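Local coordinates for putative pachytene checkpoint protein 2 (Caenorhabditis elegans, PDB 4XGU) that probably acts in meiotic chromosome recombination as an AAA+ ATPase that binds and hydrolyses ATP to remodel other proteins, at residues B[152-155]-B[156-160]; B[194-197]-B[198-202]. All coordinates share one frame; numbering follows the deposited sequence.

Contact 1 (B[152-155]-B[156-160]); sequences YVAA and LARLS
Y152 meets L156, one helical turn further on, obliquely through its CD1 and CE1 atoms: CE1 stands 4.0 Å from CD1 of the leucine. The first torsion accounts for this meeting. CG of Y152 lies anti to the backbone N (chi1 -168°), which sets the ring beside its own carbonyl carbon, where the branch of L156 meets it. At the other end, the guanidinium of R158 folds back along the helix, its chain bent at chi3 (-74°). NH2 comes to 3.7 Å from CB of A154, and CA of A155 sits over one face of the planar group, offset toward its rim. Such a course keeps the aliphatic part of the arginine beside the carbonyl of A154, with CB 3.3 Å from that oxygen. L159 packs likewise on the previous turn, its CG near the O of A155.

Backbone evidence for a regular helix is consistent: the amides of L156, A157, R158 and L159 each bond to the carbonyl four residues earlier. The R158 N to A154 O bond measures 2.8 Å, and the straightest of the four, from L159 N to A155 O, has an angle of 169° at the hydrogen.

The small side chains of A154 and A157, with V153, face helix 185-199 and the loop after it, meeting L192, L196, R199 and M200 of the same chain. Part of the helix also meets the assembly: R158 makes a cation-pi contact with Y395 of the second subunit, while Y152 and L156 pack on its T392. This is i to i+4 packing along a buried alpha-helix, here set between a neighbouring helix of the AAA+ ATPase module and another subunit of a six-chain assembly.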
loop_
_atom_site.group_PDB
_atom_site.type_symbol
_atom_site.label_atom_id
_atom_site.label_comp_id
_atom_site.label_asym_id
_atom_site.label_seq_id
_atom_site.Cartn_x
_atom_site.Cartn_y
_atom_site.Cartn_z
ATOM N N TYR B 152 23.940 10.127 34.921
ATOM C CA TYR B 152 24.203 9.245 33.789
ATOM C C TYR B 152 24.754 10.012 32.596
ATOM O O TYR B 152 25.746 9.606 31.992
ATOM C CB TYR B 152 22.930 8.498 33.380
ATOM C CG TYR B 152 23.161 7.354 32.418
ATOM C CD1 TYR B 152 23.135 7.557 31.044
ATOM C CD2 TYR B 152 23.394 6.067 32.884
ATOM C CE1 TYR B 152 23.338 6.511 30.162
ATOM C CE2 TYR B 152 23.597 5.015 32.011
ATOM C CZ TYR B 152 23.568 5.243 30.652
ATOM O OH TYR B 152 23.771 4.199 29.777
ATOM N N VAL B 153 24.107 11.120 32.257
ATOM C CA VAL B 153 24.505 11.900 31.092
ATOM C C VAL B 153 25.861 12.556 31.336
ATOM O O VAL B 153 26.667 12.700 30.414
ATOM C CB VAL B 153 23.447 12.960 30.743
ATOM C CG1 VAL B 153 23.924 13.832 29.611
ATOM C CG2 VAL B 153 22.142 12.283 30.360
ATOM N N ALA B 154 26.116 12.929 32.588
ATOM C CA ALA B 154 27.420 13.453 32.983
ATOM C C ALA B 154 28.510 12.424 32.716
ATOM O O ALA B 154 29.618 12.766 32.300
ATOM C CB ALA B 154 27.417 13.849 34.452
ATOM N N ALA B 155 28.189 11.160 32.961
ATOM C CA ALA B 155 29.129 10.075 32.725
ATOM C C ALA B 155 29.413 9.934 31.234
ATOM O O ALA B 155 30.560 9.745 30.830
ATOM C CB ALA B 155 28.591 8.773 33.292
ATOM N N LEU B 156 28.363 10.025 30.423
ATOM C CA LEU B 156 28.512 9.973 28.972
ATOM C C LEU B 156 29.411 11.099 28.485
ATOM O O LEU B 156 30.274 10.892 27.635
ATOM C CB LEU B 156 27.151 10.058 28.280
ATOM C CG LEU B 156 26.263 8.817 28.307
ATOM C CD1 LEU B 156 24.950 9.112 27.613
ATOM C CD2 LEU B 156 26.963 7.648 27.643
ATOM N N ALA B 157 29.204 12.289 29.039
ATOM C CA ALA B 157 29.987 13.460 28.663
ATOM C C ALA B 157 31.434 13.341 29.133
ATOM O O ALA B 157 32.362 13.647 28.383
ATOM C CB ALA B 157 29.347 14.722 29.225
ATOM N N ARG B 158 31.619 12.897 30.373
ATOM C CA ARG B 158 32.955 12.730 30.943
ATOM C C ARG B 158 33.776 11.722 30.147
ATOM O O ARG B 158 34.934 11.976 29.817
ATOM C CB ARG B 158 32.867 12.293 32.407
ATOM C CG ARG B 158 33.277 13.366 33.401
ATOM C CD ARG B 158 33.140 12.883 34.838
ATOM N NE ARG B 158 31.744 12.811 35.265
ATOM C CZ ARG B 158 31.174 11.731 35.794
ATOM N NH1 ARG B 158 31.881 10.624 35.964
ATOM N NH2 ARG B 158 29.898 11.756 36.156
ATOM N N LEU B 159 33.169 10.579 29.847
ATOM C CA LEU B 159 33.816 9.555 29.037
ATOM C C LEU B 159 34.175 10.099 27.663
ATOM O O LEU B 159 35.314 9.973 27.214
ATOM C CB LEU B 159 32.909 8.331 28.894
ATOM C CG LEU B 159 32.774 7.428 30.118
ATOM C CD1 LEU B 159 31.682 6.395 29.895
ATOM C CD2 LEU B 159 34.101 6.750 30.412
ATOM N N SER B 160 33.193 10.712 27.009
ATOM C CA SER B 160 33.367 11.259 25.669
ATOM C C SER B 160 34.499 12.277 25.617
ATOM O O SER B 160 35.277 12.298 24.665
ATOM C CB SER B 160 32.066 11.896 25.187
ATOM O OG SER B 160 30.986 10.995 25.352
#

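Contact 2 (B[194-197]-B[198-202]); sequences QHLS and IRMND
The aliphatic carbons of I198 and M200 lie against carbonyl oxygens of the preceding turn: I198 CG1, anti to the carbonyl carbon (chi1 -63°), comes within 3.5 Å of Q194 O, and M200 CG stands 3.2 Å from L196 O. The one apolar side-chain pair, M200 CE and L196 CD2, is loose at 4.4 Å.

Among the backbone bonds, R199 N reaches H195 O at 2.7 Å and 169°, and the same oxygen takes a weak second bond from I198 N. M200 N still bonds to L196 O, although M200 is the first residue to leave helical phi/psi.

One side-chain hydrogen bond is made within the helix: S197 OG bonds back to Q194 O at 2.6 Å, approaching from above the carbonyl plane. With an alanine here the hydroxyl is gone, and Q194 O would probably lose this partner, with CG1 and CD1 of I198 still beside it.

Outside the two segments, Q194 NE2 bonds to C129 O and H195 ND1 to E14, while I198 packs on H96 and Y98 of strand 95-98. The arrangement is that of a helix C-terminus, here the far end of the helix that begins at the predicted P-loop lysine, K185.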
loop_
_atom_site.group_PDB
_atom_site.type_symbol
_atom_site.label_atom_id
_atom_site.label_comp_id
_atom_site.label_asym_id
_atom_site.label_seq_id
_atom_site.Cartn_x
_atom_site.Cartn_y
_atom_site.Cartn_z
ATOM N N GLN B 194 22.236 23.001 30.596
ATOM C CA GLN B 194 22.659 24.192 31.326
ATOM C C GLN B 194 23.698 23.829 32.379
ATOM O O GLN B 194 24.728 24.492 32.507
ATOM C CB GLN B 194 21.462 24.879 31.986
ATOM C CG GLN B 194 21.793 26.178 32.718
ATOM C CD GLN B 194 21.820 27.388 31.799
ATOM O OE1 GLN B 194 21.811 27.257 30.574
ATOM N NE2 GLN B 194 21.850 28.576 32.389
ATOM N N HIS B 195 23.424 22.765 33.126
ATOM C CA HIS B 195 24.328 22.333 34.182
ATOM C C HIS B 195 25.613 21.754 33.604
ATOM O O HIS B 195 26.709 22.082 34.059
ATOM C CB HIS B 195 23.644 21.308 35.094
ATOM C CG HIS B 195 22.780 21.923 36.154
ATOM N ND1 HIS B 195 23.298 22.619 37.224
ATOM C CD2 HIS B 195 21.435 21.938 36.310
ATOM C CE1 HIS B 195 22.309 23.044 37.992
ATOM N NE2 HIS B 195 21.169 22.644 37.460
ATOM N N LEU B 196 25.477 20.896 32.601
ATOM C CA LEU B 196 26.633 20.244 31.998
ATOM C C LEU B 196 27.621 21.250 31.422
ATOM O O LEU B 196 28.829 21.071 31.541
ATOM C CB LEU B 196 26.186 19.273 30.911
ATOM C CG LEU B 196 25.550 17.979 31.417
ATOM C CD1 LEU B 196 25.044 17.159 30.250
ATOM C CD2 LEU B 196 26.548 17.178 32.242
ATOM N N SER B 197 27.105 22.310 30.808
ATOM C CA SER B 197 27.953 23.357 30.247
ATOM C C SER B 197 28.802 24.029 31.328
ATOM O O SER B 197 29.940 24.426 31.079
ATOM C CB SER B 197 27.103 24.402 29.528
ATOM O OG SER B 197 26.257 25.075 30.443
ATOM N N ILE B 198 28.242 24.153 32.526
ATOM C CA ILE B 198 28.969 24.728 33.653
ATOM C C ILE B 198 29.895 23.691 34.291
ATOM O O ILE B 198 31.045 23.988 34.609
ATOM C CB ILE B 198 28.005 25.284 34.719
ATOM C CG1 ILE B 198 27.167 26.422 34.135
ATOM C CG2 ILE B 198 28.773 25.769 35.937
ATOM C CD1 ILE B 198 26.037 26.862 35.033
ATOM N N ARG B 199 29.384 22.475 34.467
ATOM C CA ARG B 199 30.164 21.374 35.027
ATOM C C ARG B 199 31.437 21.103 34.231
ATOM O O ARG B 199 32.486 20.812 34.803
ATOM C CB ARG B 199 29.320 20.102 35.082
ATOM C CG ARG B 199 28.576 19.880 36.386
ATOM C CD ARG B 199 29.240 18.777 37.198
ATOM N NE ARG B 199 28.263 17.905 37.846
ATOM C CZ ARG B 199 28.267 16.578 37.749
ATOM N NH1 ARG B 199 29.200 15.967 37.030
ATOM N NH2 ARG B 199 27.342 15.862 38.374
ATOM N N MET B 200 31.334 21.201 32.910
ATOM C CA MET B 200 32.451 20.892 32.027
ATOM C C MET B 200 33.170 22.149 31.542
ATOM O O MET B 200 33.922 22.100 30.569
ATOM C CB MET B 200 31.963 20.088 30.817
ATOM C CG MET B 200 31.136 18.857 31.158
ATOM S SD MET B 200 32.123 17.453 31.701
ATOM C CE MET B 200 30.831 16.304 32.173
ATOM N N ASN B 201 32.940 23.274 32.214
ATOM C CA ASN B 201 33.474 24.548 31.744
ATOM C C ASN B 201 34.997 24.609 31.823
ATOM O O ASN B 201 35.632 25.377 31.102
ATOM C CB ASN B 201 32.859 25.709 32.530
ATOM C CG ASN B 201 33.386 25.804 33.946
ATOM O OD1 ASN B 201 33.850 24.819 34.521
ATOM N ND2 ASN B 201 33.308 26.996 34.520
ATOM N N ASP B 202 35.579 23.793 32.696
ATOM C CA ASP B 202 37.030 23.687 32.775
ATOM C C ASP B 202 37.560 22.965 31.538
ATOM O O ASP B 202 38.651 23.261 31.050
ATOM C CB ASP B 202 37.453 22.955 34.053
ATOM C CG ASP B 202 38.884 23.270 34.466
ATOM O OD1 ASP B 202 39.761 23.375 33.581
ATOM O OD2 ASP B 202 39.131 23.417 35.682
#

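In the fold
Following the chain from the N terminus, contact 1 comes first, in helix 145-161, and closes before strand 174-178 and the P-loop lead into helix 185-199, whose last turn, with the residues just after it, carries contact 2. Each is local and closes only a helical turn, so the two stand in series, neither nested nor crossed. In space their centres are about 12 Å apart and their side chains meet: V153 CG1 lies 3.6 Å from L196 CD1, and A157 CB 3.7 Å from M200 CE. Helix 145-161 is thereby packed against the P-loop helix. Beyond this seam, contact 2 faces strands 12-16 and 95-98 of the N-terminal region, whereas contact 1 faces a second subunit.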